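Local coordinates for nucleosome assembly protein (Plasmodium falciparum, PDB 5X7V), which binds histones as a chaperone of the nucleosome assembly protein family and probably helps to deposit them into nucleosomes, at residues Y91-F95 with D171-R177. Numbering follows the deposited sequence.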
loop_
_atom_site.group_PDB
_atom_site.type_symbol
_atom_site.label_atom_id
_atom_site.label_comp_id
_atom_site.label_asym_id
_atom_site.label_seq_id
_atom_site.Cartn_x
_atom_site.Cartn_y
_atom_site.Cartn_z
ATOM N N TYR A 91 11.563 -0.195 9.267
ATOM C CA TYR A 91 11.888 1.233 9.385
ATOM C C TYR A 91 12.208 1.737 10.802
ATOM O O TYR A 91 11.879 1.108 11.813
ATOM C CB TYR A 91 10.749 2.061 8.840
ATOM C CG TYR A 91 9.481 1.968 9.661
ATOM C CD1 TYR A 91 8.626 0.884 9.539
ATOM C CD2 TYR A 91 9.123 2.986 10.534
ATOM C CE1 TYR A 91 7.454 0.812 10.271
ATOM C CE2 TYR A 91 7.954 2.920 11.269
ATOM C CZ TYR A 91 7.123 1.829 11.132
ATOM O OH TYR A 91 5.959 1.771 11.867
ATOM N N LYS A 92 12.824 2.913 10.841
ATOM C CA LYS A 92 13.273 3.545 12.071
ATOM C C LYS A 92 12.903 5.038 12.049
ATOM O O LYS A 92 13.353 5.790 11.178
ATOM C CB LYS A 92 14.781 3.363 12.226
ATOM C CG LYS A 92 15.300 3.580 13.619
ATOM C CD LYS A 92 16.631 4.305 13.610
ATOM C CE LYS A 92 17.710 3.525 12.888
ATOM N NZ LYS A 92 18.283 2.416 13.751
ATOM N N ILE A 93 12.079 5.478 12.993
ATOM C CA ILE A 93 11.714 6.886 13.044
ATOM C C ILE A 93 12.370 7.562 14.247
ATOM O O ILE A 93 12.408 7.005 15.342
ATOM C CB ILE A 93 10.202 7.074 13.094
ATOM C CG1 ILE A 93 9.552 6.544 11.822
ATOM C CG2 ILE A 93 9.857 8.516 13.215
ATOM C CD1 ILE A 93 8.053 6.611 11.864
ATOM N N THR A 94 12.884 8.766 14.019
ATOM C CA THR A 94 13.740 9.463 14.962
ATOM C C THR A 94 13.221 10.886 15.216
ATOM O O THR A 94 13.122 11.697 14.302
ATOM C CB THR A 94 15.203 9.489 14.429
ATOM O OG1 THR A 94 15.676 8.149 14.253
ATOM C CG2 THR A 94 16.142 10.237 15.365
ATOM N N PHE A 95 12.876 11.168 16.470
ATOM C CA PHE A 95 12.416 12.498 16.891
ATOM C C PHE A 95 13.548 13.246 17.589
ATOM O O PHE A 95 14.073 12.769 18.582
ATOM C CB PHE A 95 11.213 12.399 17.844
ATOM C CG PHE A 95 9.945 11.907 17.193
ATOM C CD1 PHE A 95 9.944 10.800 16.365
ATOM C CD2 PHE A 95 8.738 12.529 17.452
ATOM C CE1 PHE A 95 8.784 10.360 15.795
ATOM C CE2 PHE A 95 7.570 12.080 16.871
ATOM C CZ PHE A 95 7.599 11.000 16.043
ATOM N N ASP A 171 -1.235 3.856 14.918
ATOM C CA ASP A 171 0.143 3.604 14.526
ATOM C C ASP A 171 0.794 4.860 13.923
ATOM O O ASP A 171 0.733 5.082 12.705
ATOM C CB ASP A 171 0.186 2.456 13.525
ATOM C CG ASP A 171 1.521 1.758 13.507
ATOM O OD1 ASP A 171 2.519 2.387 13.931
ATOM O OD2 ASP A 171 1.560 0.576 13.082
ATOM N N VAL A 172 1.396 5.676 14.790
ATOM C CA VAL A 172 2.025 6.943 14.395
ATOM C C VAL A 172 3.162 6.658 13.431
ATOM O O VAL A 172 3.404 7.416 12.494
ATOM C CB VAL A 172 2.554 7.747 15.617
ATOM C CG1 VAL A 172 3.266 9.009 15.165
ATOM C CG2 VAL A 172 1.420 8.098 16.549
ATOM N N GLY A 173 3.831 5.534 13.658
ATOM C CA GLY A 173 4.834 5.035 12.739
ATOM C C GLY A 173 4.320 4.821 11.333
ATOM O O GLY A 173 4.890 5.340 10.378
ATOM N N GLU A 174 3.229 4.075 11.200
ATOM C CA GLU A 174 2.739 3.705 9.883
ATOM C C GLU A 174 2.127 4.873 9.170
ATOM O O GLU A 174 2.311 5.017 7.976
ATOM C CB GLU A 174 1.726 2.576 9.972
ATOM C CG GLU A 174 2.372 1.216 10.091
ATOM C CD GLU A 174 3.359 0.921 8.973
ATOM O OE1 GLU A 174 2.912 0.860 7.808
ATOM O OE2 GLU A 174 4.568 0.753 9.264
ATOM N N LEU A 175 1.384 5.700 9.894
ATOM C CA LEU A 175 0.795 6.883 9.290
ATOM C C LEU A 175 1.904 7.786 8.772
ATOM O O LEU A 175 1.777 8.358 7.702
ATOM C CB LEU A 175 -0.076 7.657 10.279
ATOM C CG LEU A 175 -1.170 6.983 11.101
ATOM C CD1 LEU A 175 -1.618 7.980 12.137
ATOM C CD2 LEU A 175 -2.354 6.508 10.263
ATOM N N ILE A 176 2.993 7.904 9.528
ATOM C CA ILE A 176 4.117 8.720 9.077
ATOM C C ILE A 176 4.700 8.153 7.791
ATOM O O ILE A 176 4.765 8.849 6.782
ATOM C CB ILE A 176 5.244 8.824 10.117
ATOM C CG1 ILE A 176 4.923 9.851 11.192
ATOM C CG2 ILE A 176 6.479 9.322 9.471
ATOM C CD1 ILE A 176 5.935 9.823 12.312
ATOM N N ARG A 177 5.113 6.887 7.842
ATOM C CA ARG A 177 5.727 6.212 6.697
ATOM C C ARG A 177 4.863 6.281 5.456
ATOM O O ARG A 177 5.337 6.681 4.403
ATOM C CB ARG A 177 6.018 4.733 7.022
ATOM C CG ARG A 177 6.729 3.956 5.891
ATOM C CD ARG A 177 6.906 2.442 6.234
ATOM N NE ARG A 177 5.690 1.639 6.000
ATOM C CZ ARG A 177 5.290 1.195 4.801
ATOM N NH1 ARG A 177 5.992 1.469 3.699
ATOM N NH2 ARG A 177 4.178 0.479 4.696
#
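Strand 91-95 and the first turns of the helix at 172-177 run almost perpendicular, at 97°, their axes 9.8 Å apart at closest approach; Ile93 CA and Gly173 CA are 7.1 Å apart. Strand alternation sends Tyr91 and Ile93 toward the helix, while Lys92 and Thr94 face the other way. Ile93 CD1 rests 3.7 Å from Gly173 CA and 3.9 Å from Ile176 CD1, so the isoleucine packs partly on the CA of Gly173 and partly on the side chain of Ile176. Tyr91 reaches further: its OH lies 3.5 Å from Gly173 C, in space that the glycine keeps open, since a beta carbon on residue 173 would collide with the hydroxyl. Arg177 CD covers one face of the tyrosine ring, 4.0 Å from Tyr91 CD1, and Glu174 OE2 comes within 3.1 Å of Tyr91 OH. The same glutamate forms a salt bridge with Arg177, OE1 to NH2 at 3.4 Å, giving the apolar patch a charged border. At the helix start, Asp171 is the N-cap, its OD1 accepting a weak capping hydrogen bond from Glu174 N at 3.3 Å. Phe95 extends the apolar contact, CZ standing 4.3 Å from Ile176 CD1, and meets Phe161 edge-to-face. Helix 172-180 thus covers an inner strand of the four-stranded antiparallel sheet in the globular alpha/beta (earmuff) domain of the NAP fold, distinct from long helix 2-45, whose counterpart in relatives forms the dimer. Strand 91-97 pairs with both 76-82 and 109-116, whose Leu79, Leu81 and Phe116 pack beside Ile93 and Tyr91.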